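Local coordinates for Non-structural protein 2 (Human rotavirus C, PDB 2GU0) that probably binds single-stranded RNA as an octamer, hydrolyses nucleoside triphosphates and the 5' triphosphate of RNA, and helps build viral factories where the genome is replicated and packaged, at residues P264-K267 against T268-Q272; G275-T278 against F279-K283. All coordinates share one frame; numbering follows the deposited sequence.

How the contacts relate
Both contacts are local and follow one another along the chain, their centres about 10 Å apart in the C-terminal half of the protein. Contact 1 is the more buried of the two: it lies in the first turns of helix 264-275 and sets a tryptophan against an isoleucine near the predicted nucleotide site. Contact 2 is a surface contact, at the turn from that helix into the short helix 279-282, where backbone bonds and small threonine, valine and alanine groups do most of the work. Both elements lean on helix 231-243, and they also meet each other directly, with Cys-269 SG packed against the backbone of Ala-282.

Contact 1 of 2, residues P264-K267 against T268-Q272; sequences PGWK and TCIGQ
Trp-266 and Ile-270 pack one turn apart on the buried side of helix 264-275, an i to i+4 CH-pi contact within the first turns of the helix. Ile-270 CG1 sits over one face of the indole, 3.6 Å from the centroid of the five-membered ring and 15° off its normal, while CD1 reaches on toward the six-membered ring, 4.1 Å from Trp-266 CZ2. The isoleucine's first torsion (-67°) lays CG1 back beside its own backbone N, pointing it at the preceding turn. The same part of the indole is also held at its edge atom NE1, which bonds to the carbonyl of Ser-217 and weakly to Tyr-254 OH. Leu-231, Ala-235 and Leu-238 of helix 231-243 touch the tryptophan side chain, and Leu-238 touches Ile-270 too. This puts the tryptophan side chain about 5 Å from that of His-218, a predicted ATP-binding residue.

Regular helical bonds carry the backbone beneath: Ile-270 N to Trp-266 O and Cys-269 N to Gly-265 O, each 2.9 Å. Around the helix Lys-267 turns outward, its NZ in a salt bridge with Asp-258. Gly-265 O takes a second, weak bond from the side chain of Thr-268, whose OG1 lies 3.3 Å away.

Contact 2 of 2, residues G275-T278 against F279-K283; sequences GGTT and FEVAK
Thr-278 and Val-281 meet at the start of the short helix 279-282, where Thr-278 is the N-cap residue. Its carbonyl oxygen accepts two backbone bonds, from Ala-282 N at 3.1 Å and from Val-281 N at 2.6 Å. The one oxygen thus serves an i to i+3 and an i to i+4 donor. The alanine N-H comes in only 15° out of the carbonyl plane, whereas the valine N-H approaches from well above it, 43° out. The threonine hydroxyl, lying between backbone N and carbonyl carbon (chi1 63°), turns toward the same turn and sits alongside the CG2 methyl of Val-281. It does not reach the amide in the way of a classic side-chain N-cap: Thr-278 OG1 is 3.7 Å from Val-281 N.

Beside this, Thr-277 lays its CG2 methyl across the valine branch, 3.4 Å from Val-281 CB, the two side chains crossing at about a right angle. Four residues on from Phe-279, Lys-283 CB lies over one face of its ring, 3.7 Å above the plane, and Phe-279 itself packs on Met-232, Ala-235, Glu-236 and Asp-239 of helix 231-243.

What positions the threonines is the end of the preceding helix. Gly-276, with its positive phi, is the C-prime residue of a Schellman motif. In it Thr-277 N turns back to lie 2.9 Å from Gln-272 O, probably a hydrogen bond. Ala-282 in turn rests on Cys-269 and Gln-272. With no charged pair across the contact, backbone bonds and methyl packing define how one helix hands over to the next.

Contact 1 of 2, residues P264-K267 against T268-Q272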
ATOM      1  N   PRO A 264       3.383 -42.826  34.123  1.00 47.99           N
ATOM      2  CA  PRO A 264       3.032 -43.969  34.980  1.00 47.18           C
ATOM      3  C   PRO A 264       1.541 -44.176  35.202  1.00 46.10           C
ATOM      4  O   PRO A 264       1.027 -45.282  35.034  1.00 43.39           O
ATOM      5  CB  PRO A 264       3.776 -43.666  36.280  1.00 47.45           C
ATOM      6  CG  PRO A 264       4.987 -42.952  35.796  1.00 48.36           C
ATOM      7  CD  PRO A 264       4.390 -41.983  34.790  1.00 47.90           C
ATOM      8  N   GLY A 265       0.856 -43.106  35.589  1.00 46.59           N
ATOM      9  CA  GLY A 265      -0.573 -43.193  35.821  1.00 47.99           C
ATOM     10  C   GLY A 265      -1.257 -43.794  34.613  1.00 48.93           C
ATOM     11  O   GLY A 265      -2.053 -44.728  34.734  1.00 50.22           O
ATOM     12  N   TRP A 266      -0.929 -43.256  33.444  1.00 48.42           N
ATOM     13  CA  TRP A 266      -1.486 -43.719  32.184  1.00 46.63           C
ATOM     14  C   TRP A 266      -1.106 -45.176  31.979  1.00 46.76           C
ATOM     15  O   TRP A 266      -1.956 -46.017  31.732  1.00 46.32           O
ATOM     16  CB  TRP A 266      -0.933 -42.854  31.043  1.00 45.11           C
ATOM     17  CG  TRP A 266      -1.474 -43.176  29.663  1.00 42.49           C
ATOM     18  CD1 TRP A 266      -0.924 -44.019  28.738  1.00 38.71           C
ATOM     19  CD2 TRP A 266      -2.667 -42.653  29.069  1.00 39.28           C
ATOM     20  NE1 TRP A 266      -1.699 -44.049  27.610  1.00 37.39           N
ATOM     21  CE2 TRP A 266      -2.775 -43.221  27.784  1.00 37.74           C
ATOM     22  CE3 TRP A 266      -3.654 -41.759  29.500  1.00 39.30           C
ATOM     23  CZ2 TRP A 266      -3.832 -42.926  26.923  1.00 39.38           C
ATOM     24  CZ3 TRP A 266      -4.706 -41.465  28.646  1.00 39.80           C
ATOM     25  CH2 TRP A 266      -4.787 -42.047  27.370  1.00 40.66           C
ATOM     26  N   LYS A 267       0.184 -45.459  32.095  1.00 48.34           N
ATOM     27  CA  LYS A 267       0.715 -46.803  31.925  1.00 51.27           C
ATOM     28  C   LYS A 267      -0.165 -47.886  32.533  1.00 53.89           C
ATOM     29  O   LYS A 267      -0.561 -48.824  31.841  1.00 53.36           O
ATOM     30  CB  LYS A 267       2.106 -46.874  32.548  1.00 52.47           C
ATOM     31  CG  LYS A 267       2.704 -48.268  32.667  1.00 53.93           C
ATOM     32  CD  LYS A 267       3.005 -48.877  31.312  1.00 56.85           C
ATOM     33  CE  LYS A 267       4.015 -50.019  31.433  1.00 58.48           C
ATOM     34  NZ  LYS A 267       5.366 -49.562  31.888  1.00 59.41           N
ATOM     35  N   THR A 268      -0.467 -47.750  33.825  1.00 56.15           N
ATOM     36  CA  THR A 268      -1.283 -48.731  34.546  1.00 58.72           C
ATOM     37  C   THR A 268      -2.785 -48.591  34.314  1.00 59.55           C
ATOM     38  O   THR A 268      -3.488 -49.595  34.180  1.00 60.80           O
ATOM     39  CB  THR A 268      -1.040 -48.671  36.080  1.00 59.19           C
ATOM     40  OG1 THR A 268      -1.379 -47.369  36.570  1.00 60.50           O
ATOM     41  CG2 THR A 268       0.411 -48.979  36.412  1.00 58.97           C
ATOM     42  N   CYS A 269      -3.281 -47.357  34.292  1.00 59.30           N
ATOM     43  CA  CYS A 269      -4.704 -47.134  34.072  1.00 58.97           C
ATOM     44  C   CYS A 269      -5.131 -47.830  32.791  1.00 60.33           C
ATOM     45  O   CYS A 269      -6.171 -48.481  32.746  1.00 60.72           O
ATOM     46  CB  CYS A 269      -5.003 -45.641  33.960  1.00 57.90           C
ATOM     47  SG  CYS A 269      -6.669 -45.273  33.364  1.00 53.37           S
ATOM     48  N   ILE A 270      -4.318 -47.692  31.750  1.00 62.09           N
ATOM     49  CA  ILE A 270      -4.609 -48.315  30.466  1.00 64.08           C
ATOM     50  C   ILE A 270      -4.344 -49.810  30.569  1.00 65.63           C
ATOM     51  O   ILE A 270      -4.799 -50.593  29.742  1.00 66.49           O
ATOM     52  CB  ILE A 270      -3.754 -47.682  29.325  1.00 63.37           C
ATOM     53  CG1 ILE A 270      -4.185 -46.230  29.110  1.00 61.34           C
ATOM     54  CG2 ILE A 270      -3.925 -48.453  28.023  1.00 61.87           C
ATOM     55  CD1 ILE A 270      -5.674 -46.065  28.916  1.00 60.67           C
ATOM     56  N   GLY A 271      -3.604 -50.204  31.597  1.00 67.27           N
ATOM     57  CA  GLY A 271      -3.332 -51.614  31.793  1.00 69.03           C
ATOM     58  C   GLY A 271      -4.585 -52.225  32.387  1.00 70.68           C
ATOM     59  O   GLY A 271      -5.041 -53.292  31.967  1.00 70.87           O
ATOM     60  N   GLN A 272      -5.155 -51.520  33.360  1.00 71.80           N
ATOM     61  CA  GLN A 272      -6.364 -51.965  34.037  1.00 72.37           C
ATOM     62  C   GLN A 272      -7.547 -52.087  33.082  1.00 73.69           C
ATOM     63  O   GLN A 272      -8.368 -52.993  33.221  1.00 74.86           O
ATOM     64  CB  GLN A 272      -6.724 -51.003  35.173  1.00 71.17           C
ATOM     65  CG  GLN A 272      -5.626 -50.825  36.212  1.00 68.88           C
ATOM     66  CD  GLN A 272      -6.154 -50.297  37.536  1.00 67.31           C
ATOM     67  OE1 GLN A 272      -6.861 -49.293  37.585  1.00 66.04           O
ATOM     68  NE2 GLN A 272      -5.805 -50.975  38.618  1.00 65.98           N
TER

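Contact 2 of 2, residues G275-T278 against F279-K283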
ATOM      1  N   GLY A 275      -7.440 -55.239  30.990  1.00 76.71           N
ATOM      2  CA  GLY A 275      -7.650 -56.464  31.737  1.00 75.96           C
ATOM      3  C   GLY A 275      -9.129 -56.678  31.996  1.00 75.37           C
ATOM      4  O   GLY A 275      -9.578 -57.805  32.215  1.00 74.82           O
ATOM      5  N   GLY A 276      -9.887 -55.585  31.969  1.00 75.10           N
ATOM      6  CA  GLY A 276     -11.317 -55.661  32.197  1.00 74.13           C
ATOM      7  C   GLY A 276     -11.873 -54.705  33.241  1.00 73.63           C
ATOM      8  O   GLY A 276     -13.087 -54.635  33.406  1.00 73.59           O
ATOM      9  N   THR A 277     -11.012 -53.966  33.940  1.00 72.73           N
ATOM     10  CA  THR A 277     -11.482 -53.037  34.973  1.00 73.00           C
ATOM     11  C   THR A 277     -12.268 -51.863  34.396  1.00 72.72           C
ATOM     12  O   THR A 277     -11.929 -51.340  33.337  1.00 73.00           O
ATOM     13  CB  THR A 277     -10.311 -52.462  35.818  1.00 73.06           C
ATOM     14  OG1 THR A 277      -9.610 -53.529  36.474  1.00 73.25           O
ATOM     15  CG2 THR A 277     -10.843 -51.503  36.876  1.00 71.90           C
ATOM     16  N   THR A 278     -13.314 -51.451  35.104  1.00 72.52           N
ATOM     17  CA  THR A 278     -14.150 -50.340  34.663  1.00 73.10           C
ATOM     18  C   THR A 278     -13.439 -49.008  34.855  1.00 73.64           C
ATOM     19  O   THR A 278     -12.743 -48.809  35.851  1.00 73.72           O
ATOM     20  CB  THR A 278     -15.464 -50.287  35.447  1.00 73.01           C
ATOM     21  OG1 THR A 278     -15.184 -50.055  36.834  1.00 72.17           O
ATOM     22  CG2 THR A 278     -16.216 -51.590  35.297  1.00 73.16           C
ATOM     23  N   PHE A 279     -13.624 -48.102  33.897  1.00 73.93           N
ATOM     24  CA  PHE A 279     -13.003 -46.776  33.943  1.00 74.14           C
ATOM     25  C   PHE A 279     -13.195 -46.153  35.328  1.00 74.24           C
ATOM     26  O   PHE A 279     -12.287 -45.520  35.870  1.00 74.94           O
ATOM     27  CB  PHE A 279     -13.626 -45.864  32.873  1.00 73.74           C
ATOM     28  CG  PHE A 279     -12.912 -44.542  32.694  1.00 73.39           C
ATOM     29  CD1 PHE A 279     -11.739 -44.463  31.949  1.00 72.00           C
ATOM     30  CD2 PHE A 279     -13.416 -43.376  33.276  1.00 72.98           C
ATOM     31  CE1 PHE A 279     -11.082 -43.248  31.786  1.00 71.56           C
ATOM     32  CE2 PHE A 279     -12.762 -42.156  33.118  1.00 71.61           C
ATOM     33  CZ  PHE A 279     -11.595 -42.092  32.372  1.00 72.17           C
ATOM     34  N   GLU A 280     -14.383 -46.342  35.894  1.00 73.55           N
ATOM     35  CA  GLU A 280     -14.705 -45.813  37.210  1.00 73.17           C
ATOM     36  C   GLU A 280     -13.667 -46.225  38.254  1.00 71.75           C
ATOM     37  O   GLU A 280     -13.454 -45.515  39.236  1.00 71.71           O
ATOM     38  CB  GLU A 280     -16.088 -46.314  37.641  1.00 75.07           C
ATOM     39  CG  GLU A 280     -16.466 -46.000  39.091  1.00 77.65           C
ATOM     40  CD  GLU A 280     -16.718 -44.523  39.334  1.00 79.09           C
ATOM     41  OE1 GLU A 280     -17.598 -43.957  38.652  1.00 79.68           O
ATOM     42  OE2 GLU A 280     -16.044 -43.932  40.209  1.00 80.01           O
ATOM     43  N   VAL A 281     -13.017 -47.364  38.031  1.00 70.03           N
ATOM     44  CA  VAL A 281     -12.022 -47.885  38.973  1.00 68.03           C
ATOM     45  C   VAL A 281     -10.573 -47.627  38.582  1.00 65.61           C
ATOM     46  O   VAL A 281      -9.710 -47.484  39.447  1.00 64.67           O
ATOM     47  CB  VAL A 281     -12.179 -49.416  39.163  1.00 68.89           C
ATOM     48  CG1 VAL A 281     -11.232 -49.905  40.248  1.00 67.10           C
ATOM     49  CG2 VAL A 281     -13.625 -49.759  39.507  1.00 69.61           C
ATOM     50  N   ALA A 282     -10.307 -47.579  37.282  1.00 63.58           N
ATOM     51  CA  ALA A 282      -8.950 -47.368  36.794  1.00 61.95           C
ATOM     52  C   ALA A 282      -8.564 -45.898  36.633  1.00 60.10           C
ATOM     53  O   ALA A 282      -7.389 -45.547  36.744  1.00 58.33           O
ATOM     54  CB  ALA A 282      -8.762 -48.111  35.471  1.00 62.58           C
ATOM     55  N   LYS A 283      -9.556 -45.046  36.379  1.00 59.06           N
ATOM     56  CA  LYS A 283      -9.319 -43.619  36.194  1.00 57.76           C
ATOM     57  C   LYS A 283      -8.573 -43.054  37.391  1.00 57.89           C
ATOM     58  O   LYS A 283      -8.064 -41.945  37.345  1.00 59.13           O
ATOM     59  CB  LYS A 283     -10.638 -42.865  36.043  1.00 55.88           C
ATOM     60  CG  LYS A 283     -11.393 -42.716  37.347  1.00 56.32           C
ATOM     61  CD  LYS A 283     -12.419 -41.585  37.300  1.00 56.44           C
ATOM     62  CE  LYS A 283     -13.617 -41.929  36.441  1.00 56.80           C
ATOM     63  NZ  LYS A 283     -14.545 -40.774  36.345  1.00 57.15           N
TER